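Local coordinates for 16S rRNA processing protein (Pseudomonas aeruginosa, PDB 2F1L) that probably serves as an accessory factor in late assembly of the 30S ribosomal subunit and in efficient processing of 16S rRNA, at residues K82-D86 with R87-R91. Numbering follows the deposited sequence. Where two conformers were deposited one is given.
Sequences KGLDD and REEAR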
loop_
_atom_site.group_PDB
_atom_site.type_symbol
_atom_site.label_atom_id
_atom_site.label_comp_id
_atom_site.label_asym_id
_atom_site.label_seq_id
_atom_site.Cartn_x
_atom_site.Cartn_y
_atom_site.Cartn_z
ATOM N N LYS A 82 -2.258 -19.241 22.580
ATOM C CA LYS A 82 -2.045 -20.297 23.554
ATOM C C LYS A 82 -3.225 -20.312 24.489
ATOM O O LYS A 82 -3.645 -19.275 24.962
ATOM C CB LYS A 82 -0.734 -20.115 24.329
ATOM C CG LYS A 82 -0.425 -21.305 25.208
ATOM C CD LYS A 82 0.969 -21.274 25.789
ATOM C CE LYS A 82 1.119 -22.417 26.756
ATOM N NZ LYS A 82 2.185 -22.134 27.751
ATOM N N GLY A 83 -3.784 -21.498 24.698
ATOM C CA GLY A 83 -4.901 -21.689 25.620
ATOM C C GLY A 83 -6.249 -21.151 25.169
ATOM O O GLY A 83 -7.178 -21.081 25.974
ATOM N N LEU A 84 -6.363 -20.781 23.900
ATOM C CA LEU A 84 -7.641 -20.357 23.313
ATOM C C LEU A 84 -8.059 -21.472 22.349
ATOM O O LEU A 84 -7.614 -21.523 21.198
ATOM C CB LEU A 84 -7.470 -18.995 22.607
ATOM C CG LEU A 84 -8.652 -18.332 21.921
ATOM C CD1 LEU A 84 -9.767 -18.144 22.900
ATOM C CD2 LEU A 84 -8.280 -17.001 21.369
ATOM N N ASP A 85 -8.899 -22.381 22.838
ATOM C CA ASP A 85 -9.201 -23.630 22.124
ATOM C C ASP A 85 -10.640 -23.886 21.696
ATOM O O ASP A 85 -10.959 -25.000 21.312
ATOM C CB ASP A 85 -8.686 -24.799 22.941
ATOM C CG ASP A 85 -7.231 -24.643 23.285
ATOM O OD1 ASP A 85 -6.416 -24.379 22.377
ATOM O OD2 ASP A 85 -6.892 -24.771 24.466
ATOM N N ASP A 86 -11.521 -22.890 21.739
ATOM C CA ASP A 86 -12.797 -23.015 20.986
ATOM C C ASP A 86 -13.336 -21.702 20.488
ATOM O O ASP A 86 -12.991 -20.619 20.975
ATOM C CB ASP A 86 -13.877 -23.680 21.821
ATOM C CG ASP A 86 -14.324 -22.806 22.930
ATOM O OD1 ASP A 86 -13.550 -22.691 23.876
ATOM O OD2 ASP A 86 -15.390 -22.185 22.818
ATOM N N ARG A 87 -14.225 -21.825 19.517
ATOM C CA ARG A 87 -14.762 -20.654 18.804
ATOM C C ARG A 87 -15.448 -19.695 19.741
ATOM O O ARG A 87 -15.414 -18.514 19.528
ATOM C CB ARG A 87 -15.719 -21.119 17.711
ATOM C CG ARG A 87 -16.347 -20.032 16.813
ATOM C CD ARG A 87 -17.391 -20.708 15.964
ATOM N NE ARG A 87 -18.017 -19.860 14.957
ATOM C CZ ARG A 87 -17.464 -19.546 13.797
ATOM N NH1 ARG A 87 -16.257 -19.972 13.462
ATOM N NH2 ARG A 87 -18.133 -18.819 12.950
ATOM N N GLU A 88 -16.064 -20.193 20.798
ATOM C CA GLU A 88 -16.890 -19.349 21.638
ATOM C C GLU A 88 -16.057 -18.456 22.537
ATOM O O GLU A 88 -16.397 -17.281 22.667
ATOM C CB GLU A 88 -17.878 -20.195 22.427
ATOM C CG GLU A 88 -18.823 -20.963 21.538
ATOM C CD GLU A 88 -19.422 -20.105 20.414
ATOM O OE1 GLU A 88 -19.950 -19.001 20.703
ATOM O OE2 GLU A 88 -19.351 -20.521 19.237
ATOM N N GLU A 89 -14.985 -18.969 23.157
ATOM C CA GLU A 89 -14.067 -18.075 23.856
ATOM C C GLU A 89 -13.414 -17.086 22.851
ATOM O O GLU A 89 -13.261 -15.888 23.149
ATOM C CB GLU A 89 -13.017 -18.870 24.633
ATOM C CG GLU A 89 -12.067 -18.016 25.477
ATOM C CD GLU A 89 -12.740 -17.311 26.630
ATOM O OE1 GLU A 89 -13.453 -17.984 27.430
ATOM O OE2 GLU A 89 -12.533 -16.080 26.742
ATOM N N ALA A 90 -13.078 -17.571 21.653
ATOM C CA ALA A 90 -12.425 -16.752 20.658
ATOM C C ALA A 90 -13.223 -15.497 20.246
ATOM O O ALA A 90 -12.603 -14.459 19.943
ATOM C CB ALA A 90 -12.066 -17.567 19.470
ATOM N N ARG A 91 -14.560 -15.595 20.234
ATOM C CA ARG A 91 -15.410 -14.481 19.874
ATOM C C ARG A 91 -15.089 -13.310 20.761
ATOM O O ARG A 91 -15.124 -12.181 20.313
ATOM C CB ARG A 91 -16.874 -14.801 20.119
ATOM C CG ARG A 91 -17.526 -15.576 19.071
ATOM C CD ARG A 91 -19.042 -15.802 19.391
ATOM N NE ARG A 91 -19.442 -17.089 18.840
ATOM C CZ ARG A 91 -19.778 -17.274 17.567
ATOM N NH1 ARG A 91 -20.109 -18.506 17.112
ATOM N NH2 ARG A 91 -19.782 -16.224 16.739
#
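Asp86 O accepts from Ala90 N at 3.1 Å, the bond that closes the first turn of helix 87-91 directly after the loop 82-86. Asp86 is the N-cap residue. Its CG lies between the backbone N and the carbonyl carbon (chi1 69°), and this turns the carboxylate back over the start of the helix. One oxygen does the capping. Asp86 OD2 receives Glu88 N at 2.9 Å and the longer bond from Glu89 N at 3.3 Å. Both donors come from the same face of the carboxylate, well above its plane. The Glu89 bond is the straighter of the two, 155° against 132° at the hydrogen.

Leu84 adds an apolar contact beside the cap. Its CD1 branch reaches the first turn. Leu84 CD1 lies 3.5 Å from Glu89 CG, the two side chains crossing at about a right angle, and 4.2 Å from Ala90 CB. Leu84 and Ala90 are buried and both also touch Val36, so the turn rests on strand 35-40 of the N-terminal domain's sheet.

Three residues apart, Arg91 and Glu88 form a salt bridge, Arg91 gripping side-on with two nitrogens. Arg91 NE meets Glu88 OE1 at 2.7 Å, while Arg91 NH1 meets Glu88 OE2 at 3.0 Å. Arg87 NH1 bonds to Gly31 O.

The cap gives two amides of the first turn an acceptor that the helix itself lacks there. The negative charge of the Asp86 carboxylate at the helix N-terminus is probably favoured by the helix dipole, and Arg91 probably offsets the charge of Glu88.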